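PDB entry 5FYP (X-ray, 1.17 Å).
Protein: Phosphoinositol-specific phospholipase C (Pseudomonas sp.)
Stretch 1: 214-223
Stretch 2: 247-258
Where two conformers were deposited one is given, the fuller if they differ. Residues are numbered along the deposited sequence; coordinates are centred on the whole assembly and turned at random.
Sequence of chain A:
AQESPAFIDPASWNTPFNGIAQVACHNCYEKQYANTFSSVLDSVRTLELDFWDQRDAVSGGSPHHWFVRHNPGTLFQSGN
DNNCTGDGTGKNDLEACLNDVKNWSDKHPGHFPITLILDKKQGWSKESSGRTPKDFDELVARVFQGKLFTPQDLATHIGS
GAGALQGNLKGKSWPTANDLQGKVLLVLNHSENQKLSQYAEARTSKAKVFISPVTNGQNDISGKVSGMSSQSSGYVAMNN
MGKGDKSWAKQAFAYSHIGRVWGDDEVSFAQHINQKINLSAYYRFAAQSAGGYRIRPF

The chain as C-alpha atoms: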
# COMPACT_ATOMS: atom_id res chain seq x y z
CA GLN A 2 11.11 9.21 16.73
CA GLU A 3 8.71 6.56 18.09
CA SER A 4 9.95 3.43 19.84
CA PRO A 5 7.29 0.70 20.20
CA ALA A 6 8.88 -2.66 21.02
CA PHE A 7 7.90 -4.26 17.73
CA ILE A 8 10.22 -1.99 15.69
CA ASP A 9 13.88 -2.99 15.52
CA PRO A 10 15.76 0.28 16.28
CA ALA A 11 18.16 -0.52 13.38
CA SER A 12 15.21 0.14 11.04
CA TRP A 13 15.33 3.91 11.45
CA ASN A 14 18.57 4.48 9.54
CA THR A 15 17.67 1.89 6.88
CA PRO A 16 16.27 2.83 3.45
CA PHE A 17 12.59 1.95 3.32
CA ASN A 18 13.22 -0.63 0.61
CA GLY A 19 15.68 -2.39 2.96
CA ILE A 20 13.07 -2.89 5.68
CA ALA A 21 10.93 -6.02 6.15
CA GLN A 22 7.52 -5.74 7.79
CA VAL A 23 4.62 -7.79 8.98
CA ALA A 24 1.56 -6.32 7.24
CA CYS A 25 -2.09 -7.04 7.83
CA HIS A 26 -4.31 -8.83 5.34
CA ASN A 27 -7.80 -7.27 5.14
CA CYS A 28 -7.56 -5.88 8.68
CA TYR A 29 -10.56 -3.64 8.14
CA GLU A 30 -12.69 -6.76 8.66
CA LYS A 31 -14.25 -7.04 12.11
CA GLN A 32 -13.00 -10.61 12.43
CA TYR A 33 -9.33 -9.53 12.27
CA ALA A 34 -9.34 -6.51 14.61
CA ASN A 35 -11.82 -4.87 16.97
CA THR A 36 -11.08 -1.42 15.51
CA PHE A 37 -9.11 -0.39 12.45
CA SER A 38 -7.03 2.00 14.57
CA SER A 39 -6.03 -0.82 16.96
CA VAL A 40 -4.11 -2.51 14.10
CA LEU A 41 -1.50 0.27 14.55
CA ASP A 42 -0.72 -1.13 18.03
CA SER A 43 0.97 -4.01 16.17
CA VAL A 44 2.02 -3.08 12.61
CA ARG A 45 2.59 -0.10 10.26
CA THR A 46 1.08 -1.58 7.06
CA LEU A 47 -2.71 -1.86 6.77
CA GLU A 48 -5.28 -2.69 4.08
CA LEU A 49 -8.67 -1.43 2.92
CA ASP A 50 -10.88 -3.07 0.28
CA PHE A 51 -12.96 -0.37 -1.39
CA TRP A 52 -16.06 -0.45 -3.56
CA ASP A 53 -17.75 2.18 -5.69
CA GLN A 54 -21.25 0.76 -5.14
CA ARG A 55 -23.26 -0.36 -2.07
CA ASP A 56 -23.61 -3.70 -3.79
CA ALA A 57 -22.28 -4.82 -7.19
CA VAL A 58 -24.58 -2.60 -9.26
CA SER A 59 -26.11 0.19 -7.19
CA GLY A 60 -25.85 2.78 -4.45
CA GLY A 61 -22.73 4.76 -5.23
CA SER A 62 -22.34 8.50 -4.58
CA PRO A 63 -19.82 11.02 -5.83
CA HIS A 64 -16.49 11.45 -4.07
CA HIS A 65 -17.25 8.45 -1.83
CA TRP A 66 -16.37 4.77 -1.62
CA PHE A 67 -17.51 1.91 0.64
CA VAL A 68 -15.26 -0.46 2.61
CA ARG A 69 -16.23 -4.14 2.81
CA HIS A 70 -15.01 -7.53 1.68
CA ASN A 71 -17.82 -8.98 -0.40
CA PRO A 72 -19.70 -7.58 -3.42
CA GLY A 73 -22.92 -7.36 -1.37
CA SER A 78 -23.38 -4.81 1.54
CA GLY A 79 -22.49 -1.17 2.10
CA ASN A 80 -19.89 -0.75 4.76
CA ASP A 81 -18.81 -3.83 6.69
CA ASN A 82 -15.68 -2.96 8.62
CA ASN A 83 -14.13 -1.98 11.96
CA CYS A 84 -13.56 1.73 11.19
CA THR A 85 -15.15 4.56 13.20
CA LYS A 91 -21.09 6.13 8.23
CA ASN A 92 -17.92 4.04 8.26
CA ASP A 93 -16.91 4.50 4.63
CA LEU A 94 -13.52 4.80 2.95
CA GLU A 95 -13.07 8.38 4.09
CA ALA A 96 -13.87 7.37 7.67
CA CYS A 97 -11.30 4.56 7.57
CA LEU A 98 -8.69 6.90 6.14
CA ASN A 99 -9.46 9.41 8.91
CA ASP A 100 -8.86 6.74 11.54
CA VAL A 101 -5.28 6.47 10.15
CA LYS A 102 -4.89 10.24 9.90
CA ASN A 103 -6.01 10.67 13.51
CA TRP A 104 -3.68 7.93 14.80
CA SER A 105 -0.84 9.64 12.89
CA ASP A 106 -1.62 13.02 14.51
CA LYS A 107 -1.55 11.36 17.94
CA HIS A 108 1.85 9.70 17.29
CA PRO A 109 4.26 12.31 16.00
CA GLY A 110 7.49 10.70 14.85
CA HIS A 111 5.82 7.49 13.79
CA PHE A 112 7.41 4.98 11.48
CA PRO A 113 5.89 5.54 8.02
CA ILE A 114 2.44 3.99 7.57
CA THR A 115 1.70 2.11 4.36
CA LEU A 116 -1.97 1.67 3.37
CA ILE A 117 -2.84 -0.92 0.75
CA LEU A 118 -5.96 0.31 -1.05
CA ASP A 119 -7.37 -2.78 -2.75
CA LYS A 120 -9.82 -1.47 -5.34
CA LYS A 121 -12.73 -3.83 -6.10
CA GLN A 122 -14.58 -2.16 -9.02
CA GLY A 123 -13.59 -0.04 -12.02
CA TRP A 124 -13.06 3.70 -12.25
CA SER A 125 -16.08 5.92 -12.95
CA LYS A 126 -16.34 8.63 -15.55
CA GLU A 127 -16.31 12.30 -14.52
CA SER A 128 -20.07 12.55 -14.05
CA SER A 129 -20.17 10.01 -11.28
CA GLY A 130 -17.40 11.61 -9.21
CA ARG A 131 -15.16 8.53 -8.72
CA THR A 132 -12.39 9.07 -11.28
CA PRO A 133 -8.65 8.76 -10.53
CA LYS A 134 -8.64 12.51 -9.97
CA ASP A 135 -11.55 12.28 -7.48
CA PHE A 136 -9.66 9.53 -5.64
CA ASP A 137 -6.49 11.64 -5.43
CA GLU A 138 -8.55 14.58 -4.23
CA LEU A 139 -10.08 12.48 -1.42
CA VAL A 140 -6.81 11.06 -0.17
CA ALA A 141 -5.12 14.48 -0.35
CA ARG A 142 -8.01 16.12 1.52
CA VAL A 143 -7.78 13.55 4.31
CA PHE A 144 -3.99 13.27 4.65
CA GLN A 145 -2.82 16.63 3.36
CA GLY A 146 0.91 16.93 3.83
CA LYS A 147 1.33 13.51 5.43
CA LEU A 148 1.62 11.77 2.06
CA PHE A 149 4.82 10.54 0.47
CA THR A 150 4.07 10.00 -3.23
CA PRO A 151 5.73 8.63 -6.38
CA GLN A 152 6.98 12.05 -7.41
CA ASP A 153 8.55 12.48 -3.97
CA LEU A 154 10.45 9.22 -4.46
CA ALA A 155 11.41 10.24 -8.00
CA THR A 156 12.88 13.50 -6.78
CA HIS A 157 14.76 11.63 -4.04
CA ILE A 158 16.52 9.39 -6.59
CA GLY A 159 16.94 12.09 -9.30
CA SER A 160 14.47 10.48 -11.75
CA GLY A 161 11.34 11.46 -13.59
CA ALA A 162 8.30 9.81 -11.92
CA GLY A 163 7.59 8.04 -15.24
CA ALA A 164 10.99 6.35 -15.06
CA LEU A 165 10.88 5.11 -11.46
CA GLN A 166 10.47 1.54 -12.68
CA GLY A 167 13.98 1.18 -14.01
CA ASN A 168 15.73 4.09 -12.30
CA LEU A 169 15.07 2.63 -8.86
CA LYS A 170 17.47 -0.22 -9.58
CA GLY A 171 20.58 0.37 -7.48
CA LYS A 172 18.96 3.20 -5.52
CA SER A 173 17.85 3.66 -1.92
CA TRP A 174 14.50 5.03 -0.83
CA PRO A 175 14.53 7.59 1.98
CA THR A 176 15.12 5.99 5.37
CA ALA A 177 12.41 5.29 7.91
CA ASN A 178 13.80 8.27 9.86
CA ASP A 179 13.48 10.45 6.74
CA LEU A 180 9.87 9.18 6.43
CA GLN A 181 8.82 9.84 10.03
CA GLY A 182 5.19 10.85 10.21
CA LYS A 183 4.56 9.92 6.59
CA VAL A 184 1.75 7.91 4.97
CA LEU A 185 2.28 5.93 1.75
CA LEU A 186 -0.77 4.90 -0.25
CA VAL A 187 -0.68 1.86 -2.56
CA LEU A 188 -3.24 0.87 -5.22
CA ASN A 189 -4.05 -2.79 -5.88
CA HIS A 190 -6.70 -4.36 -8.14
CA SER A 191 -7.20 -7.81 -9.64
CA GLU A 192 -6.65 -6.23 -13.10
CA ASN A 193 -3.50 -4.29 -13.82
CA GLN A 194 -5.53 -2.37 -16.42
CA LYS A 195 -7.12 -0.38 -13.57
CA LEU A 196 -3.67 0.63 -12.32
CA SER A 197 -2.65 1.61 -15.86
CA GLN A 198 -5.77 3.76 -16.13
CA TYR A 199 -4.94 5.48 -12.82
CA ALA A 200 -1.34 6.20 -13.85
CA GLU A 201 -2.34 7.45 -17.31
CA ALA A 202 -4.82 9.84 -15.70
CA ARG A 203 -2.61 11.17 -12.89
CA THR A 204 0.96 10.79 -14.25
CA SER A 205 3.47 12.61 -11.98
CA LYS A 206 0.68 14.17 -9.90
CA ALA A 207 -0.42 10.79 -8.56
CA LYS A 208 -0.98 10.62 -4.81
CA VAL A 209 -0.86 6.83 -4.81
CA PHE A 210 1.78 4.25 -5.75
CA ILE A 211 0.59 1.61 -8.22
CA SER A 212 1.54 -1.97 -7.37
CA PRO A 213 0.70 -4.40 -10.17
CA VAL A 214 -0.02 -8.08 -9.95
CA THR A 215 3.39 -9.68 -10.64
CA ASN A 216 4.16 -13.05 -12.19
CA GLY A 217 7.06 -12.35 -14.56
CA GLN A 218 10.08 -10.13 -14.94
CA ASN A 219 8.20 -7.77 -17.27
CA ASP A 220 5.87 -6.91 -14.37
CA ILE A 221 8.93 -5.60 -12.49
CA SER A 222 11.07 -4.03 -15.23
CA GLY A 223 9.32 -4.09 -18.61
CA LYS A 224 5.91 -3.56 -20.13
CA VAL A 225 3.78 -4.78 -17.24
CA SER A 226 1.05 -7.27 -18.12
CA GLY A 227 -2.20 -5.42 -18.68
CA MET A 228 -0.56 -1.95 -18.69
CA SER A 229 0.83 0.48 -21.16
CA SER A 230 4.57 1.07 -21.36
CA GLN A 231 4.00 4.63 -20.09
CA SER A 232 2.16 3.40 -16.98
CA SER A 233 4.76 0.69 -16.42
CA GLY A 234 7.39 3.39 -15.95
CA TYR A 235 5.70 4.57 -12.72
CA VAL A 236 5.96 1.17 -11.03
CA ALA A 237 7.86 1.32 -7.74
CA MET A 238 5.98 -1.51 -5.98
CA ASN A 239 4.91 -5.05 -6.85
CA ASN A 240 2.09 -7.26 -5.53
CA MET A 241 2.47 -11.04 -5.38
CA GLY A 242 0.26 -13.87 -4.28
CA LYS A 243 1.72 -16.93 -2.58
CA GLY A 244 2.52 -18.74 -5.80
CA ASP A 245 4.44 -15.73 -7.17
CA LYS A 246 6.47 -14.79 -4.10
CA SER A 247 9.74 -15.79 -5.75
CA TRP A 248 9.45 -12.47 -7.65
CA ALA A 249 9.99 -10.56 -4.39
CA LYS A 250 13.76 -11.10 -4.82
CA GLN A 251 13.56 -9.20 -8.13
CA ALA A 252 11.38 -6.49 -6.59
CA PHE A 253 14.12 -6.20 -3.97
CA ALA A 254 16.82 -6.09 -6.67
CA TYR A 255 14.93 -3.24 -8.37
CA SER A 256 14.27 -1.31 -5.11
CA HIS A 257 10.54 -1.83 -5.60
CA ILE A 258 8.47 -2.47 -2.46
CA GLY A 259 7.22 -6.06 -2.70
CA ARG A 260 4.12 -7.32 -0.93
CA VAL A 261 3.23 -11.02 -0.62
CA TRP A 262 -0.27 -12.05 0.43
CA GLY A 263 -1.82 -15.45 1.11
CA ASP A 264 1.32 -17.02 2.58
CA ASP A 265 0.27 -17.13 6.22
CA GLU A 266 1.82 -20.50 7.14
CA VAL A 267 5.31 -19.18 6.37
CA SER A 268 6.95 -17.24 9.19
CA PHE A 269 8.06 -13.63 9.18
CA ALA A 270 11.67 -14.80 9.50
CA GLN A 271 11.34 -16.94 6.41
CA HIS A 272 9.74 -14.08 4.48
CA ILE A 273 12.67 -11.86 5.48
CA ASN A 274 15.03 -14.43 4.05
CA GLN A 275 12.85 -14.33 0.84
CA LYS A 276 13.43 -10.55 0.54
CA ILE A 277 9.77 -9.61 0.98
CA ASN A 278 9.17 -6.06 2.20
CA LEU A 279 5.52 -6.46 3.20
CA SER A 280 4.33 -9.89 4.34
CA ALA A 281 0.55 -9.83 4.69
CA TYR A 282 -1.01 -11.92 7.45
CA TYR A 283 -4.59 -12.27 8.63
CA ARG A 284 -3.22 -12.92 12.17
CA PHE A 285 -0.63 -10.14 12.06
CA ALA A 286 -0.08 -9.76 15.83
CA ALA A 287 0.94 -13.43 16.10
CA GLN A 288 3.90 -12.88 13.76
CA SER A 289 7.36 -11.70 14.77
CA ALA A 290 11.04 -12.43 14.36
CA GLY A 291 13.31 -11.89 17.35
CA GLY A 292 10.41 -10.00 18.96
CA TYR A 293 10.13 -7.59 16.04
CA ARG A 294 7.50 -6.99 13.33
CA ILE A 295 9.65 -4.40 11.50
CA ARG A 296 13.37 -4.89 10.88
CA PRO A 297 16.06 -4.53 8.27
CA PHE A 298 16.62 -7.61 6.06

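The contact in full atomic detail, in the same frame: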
# COMPACT_ATOMS: atom_id res chain seq x y z
N VAL A 214 -0.10 -6.64 -10.06
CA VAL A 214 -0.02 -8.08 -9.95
C VAL A 214 1.19 -8.53 -10.77
O VAL A 214 1.35 -8.18 -11.93
CB VAL A 214 -1.31 -8.76 -10.49
CG1 VAL A 214 -1.17 -10.27 -10.47
CG2 VAL A 214 -2.53 -8.31 -9.69
N THR A 215 2.05 -9.34 -10.12
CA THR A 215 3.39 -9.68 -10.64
C THR A 215 3.58 -11.18 -10.74
O THR A 215 3.49 -11.85 -9.72
CB THR A 215 4.40 -9.03 -9.72
OG1 THR A 215 4.24 -7.60 -9.74
CG2 THR A 215 5.85 -9.35 -10.09
N ASN A 216 3.86 -11.64 -11.96
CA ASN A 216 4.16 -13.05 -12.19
C ASN A 216 5.22 -13.29 -13.25
O ASN A 216 5.41 -14.41 -13.69
CB ASN A 216 2.91 -13.91 -12.42
CG ASN A 216 2.19 -13.58 -13.68
OD1 ASN A 216 2.71 -12.96 -14.58
ND2 ASN A 216 0.93 -13.96 -13.72
N GLY A 217 5.96 -12.24 -13.60
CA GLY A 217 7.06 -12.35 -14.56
C GLY A 217 7.93 -11.14 -14.47
O GLY A 217 7.54 -10.11 -13.87
N GLN A 218 9.12 -11.23 -15.04
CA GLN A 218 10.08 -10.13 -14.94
C GLN A 218 9.52 -8.84 -15.55
O GLN A 218 9.84 -7.77 -15.06
CB GLN A 218 11.39 -10.53 -15.60
CG GLN A 218 12.48 -9.49 -15.47
CD GLN A 218 13.02 -9.36 -14.06
OE1 GLN A 218 13.29 -10.36 -13.39
NE2 GLN A 218 13.23 -8.13 -13.60
N ASN A 219 8.77 -8.97 -16.63
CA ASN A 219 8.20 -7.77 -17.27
C ASN A 219 7.35 -6.95 -16.31
O ASN A 219 7.25 -5.74 -16.47
CB ASN A 219 7.39 -8.10 -18.50
CG ASN A 219 6.18 -8.94 -18.17
OD1 ASN A 219 6.34 -10.02 -17.61
ND2 ASN A 219 4.99 -8.45 -18.51
N ASP A 220 6.72 -7.61 -15.32
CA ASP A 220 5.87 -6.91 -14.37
C ASP A 220 6.68 -6.07 -13.39
O ASP A 220 6.14 -5.18 -12.76
CB ASP A 220 4.99 -7.91 -13.63
CG ASP A 220 4.08 -8.70 -14.55
OD1 ASP A 220 3.59 -8.13 -15.56
OD2 ASP A 220 3.79 -9.90 -14.23
N ILE A 221 7.97 -6.38 -13.28
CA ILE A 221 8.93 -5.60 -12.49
C ILE A 221 9.57 -4.51 -13.35
O ILE A 221 9.55 -3.34 -12.96
CB ILE A 221 10.02 -6.49 -11.89
CG1 ILE A 221 9.46 -7.67 -11.09
CG2 ILE A 221 11.01 -5.66 -11.08
CD1 ILE A 221 9.32 -7.65 -9.64
N SER A 222 10.12 -4.87 -14.51
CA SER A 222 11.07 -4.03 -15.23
C SER A 222 10.80 -3.78 -16.70
O SER A 222 11.63 -3.21 -17.38
CB SER A 222 12.46 -4.66 -15.07
OG SER A 222 12.48 -5.99 -15.49
N GLY A 223 9.66 -4.26 -17.21
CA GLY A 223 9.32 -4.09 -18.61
C GLY A 223 7.93 -3.54 -18.80
O GLY A 223 7.43 -2.81 -17.94
N SER A 247 8.34 -15.77 -5.29
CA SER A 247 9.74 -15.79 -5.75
C SER A 247 10.14 -14.47 -6.41
O SER A 247 11.31 -14.12 -6.41
CB SER A 247 9.98 -16.97 -6.71
OG SER A 247 9.17 -16.91 -7.85
N TRP A 248 9.17 -13.75 -7.00
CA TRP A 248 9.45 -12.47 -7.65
C TRP A 248 9.82 -11.36 -6.67
O TRP A 248 10.36 -10.35 -7.10
CB TRP A 248 8.28 -12.03 -8.55
CG TRP A 248 8.16 -12.94 -9.69
CD1 TRP A 248 7.30 -13.95 -9.88
CD2 TRP A 248 9.08 -13.00 -10.79
NE1 TRP A 248 7.61 -14.64 -11.03
CE2 TRP A 248 8.70 -14.05 -11.61
CE3 TRP A 248 10.19 -12.24 -11.16
CZ2 TRP A 248 9.43 -14.42 -12.77
CZ3 TRP A 248 10.92 -12.58 -12.28
CH2 TRP A 248 10.53 -13.66 -13.07
N ALA A 249 9.63 -11.58 -5.36
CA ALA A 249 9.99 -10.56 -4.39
C ALA A 249 11.50 -10.29 -4.44
O ALA A 249 11.93 -9.17 -4.21
CB ALA A 249 9.55 -10.90 -3.00
N LYS A 250 12.31 -11.31 -4.72
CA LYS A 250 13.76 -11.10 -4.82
C LYS A 250 14.11 -10.12 -5.92
O LYS A 250 15.05 -9.34 -5.80
CB LYS A 250 14.52 -12.43 -5.00
CG LYS A 250 14.60 -13.29 -3.74
CD LYS A 250 15.38 -14.57 -3.87
CE LYS A 250 15.59 -15.21 -2.51
NZ LYS A 250 16.52 -14.47 -1.60
N GLN A 251 13.36 -10.15 -7.02
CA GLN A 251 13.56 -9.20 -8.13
C GLN A 251 12.96 -7.84 -7.80
O GLN A 251 13.57 -6.82 -8.19
CB GLN A 251 13.09 -9.78 -9.42
CG GLN A 251 14.13 -10.70 -10.04
CD GLN A 251 15.32 -9.87 -10.53
OE1 GLN A 251 15.14 -8.85 -11.24
NE2 GLN A 251 16.46 -10.08 -9.89
N ALA A 252 11.83 -7.79 -7.10
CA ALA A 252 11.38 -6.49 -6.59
C ALA A 252 12.47 -5.85 -5.73
O ALA A 252 12.83 -4.68 -5.89
CB ALA A 252 10.10 -6.65 -5.79
N PHE A 253 13.02 -6.64 -4.81
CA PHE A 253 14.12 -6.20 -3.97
C PHE A 253 15.30 -5.72 -4.78
O PHE A 253 15.89 -4.65 -4.52
CB PHE A 253 14.51 -7.37 -3.02
CG PHE A 253 15.73 -7.12 -2.17
CD1 PHE A 253 15.66 -6.48 -0.98
CD2 PHE A 253 16.96 -7.56 -2.60
CE1 PHE A 253 16.80 -6.28 -0.21
CE2 PHE A 253 18.11 -7.36 -1.83
CZ PHE A 253 18.01 -6.71 -0.65
N ALA A 254 15.69 -6.48 -5.80
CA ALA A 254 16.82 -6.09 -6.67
C ALA A 254 16.59 -4.75 -7.36
O ALA A 254 17.53 -3.99 -7.64
CB ALA A 254 17.08 -7.17 -7.70
N TYR A 255 15.34 -4.48 -7.70
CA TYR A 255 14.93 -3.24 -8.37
C TYR A 255 14.55 -2.11 -7.42
O TYR A 255 14.12 -1.05 -7.88
CB TYR A 255 13.79 -3.50 -9.38
CG TYR A 255 14.30 -3.76 -10.78
CD1 TYR A 255 14.85 -4.99 -11.14
CD2 TYR A 255 14.30 -2.74 -11.72
CE1 TYR A 255 15.37 -5.15 -12.42
CE2 TYR A 255 14.80 -2.90 -12.98
CZ TYR A 255 15.36 -4.11 -13.33
OH TYR A 255 15.88 -4.22 -14.60
N SER A 256 14.72 -2.32 -6.10
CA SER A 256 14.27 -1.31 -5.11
C SER A 256 12.80 -0.96 -5.30
O SER A 256 12.39 0.18 -5.11
CB SER A 256 15.14 -0.07 -5.09
OG SER A 256 16.46 -0.47 -4.72
N HIS A 257 12.00 -1.98 -5.66
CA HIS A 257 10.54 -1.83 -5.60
C HIS A 257 10.04 -2.47 -4.31
O HIS A 257 10.52 -3.52 -3.90
CB HIS A 257 9.85 -2.56 -6.76
CG HIS A 257 10.16 -2.01 -8.12
ND1 HIS A 257 9.50 -2.47 -9.22
CD2 HIS A 257 11.04 -1.10 -8.58
CE1 HIS A 257 9.95 -1.87 -10.30
NE2 HIS A 257 10.90 -1.05 -9.95
N ILE A 258 9.01 -1.89 -3.69
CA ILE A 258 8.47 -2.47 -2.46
C ILE A 258 7.56 -3.63 -2.81
O ILE A 258 6.48 -3.45 -3.42
CB ILE A 258 7.72 -1.43 -1.62
CG1 ILE A 258 8.57 -0.19 -1.36
CG2 ILE A 258 7.23 -2.05 -0.32
CD1 ILE A 258 9.90 -0.45 -0.70

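Stretch 2 presents one side of a short helix and the turn that ends it, and stretch 1 packs on that side with a loop and a single helical turn, burying 481 Å² in all. Trp 248, near the N-terminal end of the helix, makes the broadest contribution. Its CA-to-CB bond points toward stretch 1, and chi1 in m lays the indole beneath the loop. Gly 217 sits over one face of the ring, its CA 3.9 Å from the centroid of the six-membered ring in a CH-pi contact, and Gln 218 N follows over the same face, 3.4 Å from Trp 248 CH2. Glycine suits this spot: a CB there would be crowded by Asn 219 OD1 of its own stretch. Thr 215 CG2 closes on Trp 248 CB at 3.9 Å, its methyl turned to carbon.

Ala 249 and Lys 250 point away and take no part. One turn on from Trp 248, Gln 251 supplies the polar link, accepting a hydrogen bond at OE1 from Gln 218 NE2 (3.1 Å). Gln 218 NE2 also donates to Ser 222 OG at 3.0 Å, so a local bond helps fix the amide that reaches across.

Ala 252 offers a small apolar side chain where Ile 221 arrives. Ile 221 CD1 comes within 3.6 Å of Ala 252 N and 4.1 Å of Ala 252 CB, so it rests on backbone and methyl together. Ile 221 is buried, and its CG2 extends the apolar contact to Tyr 255 CG at 3.8 Å.

Tyr 255 also meets Ser 222, whose CB lies 3.4 Å from Tyr 255 CZ. Ser 256 then turns the chain with positive phi in a Schellman motif, after which His 257 points back toward stretch 1. The ring edge meets the backbone, with His 257 CE1 3.1 Å from Ile 221 O, while both ring nitrogens are hydrogen-bonded elsewhere in the structure.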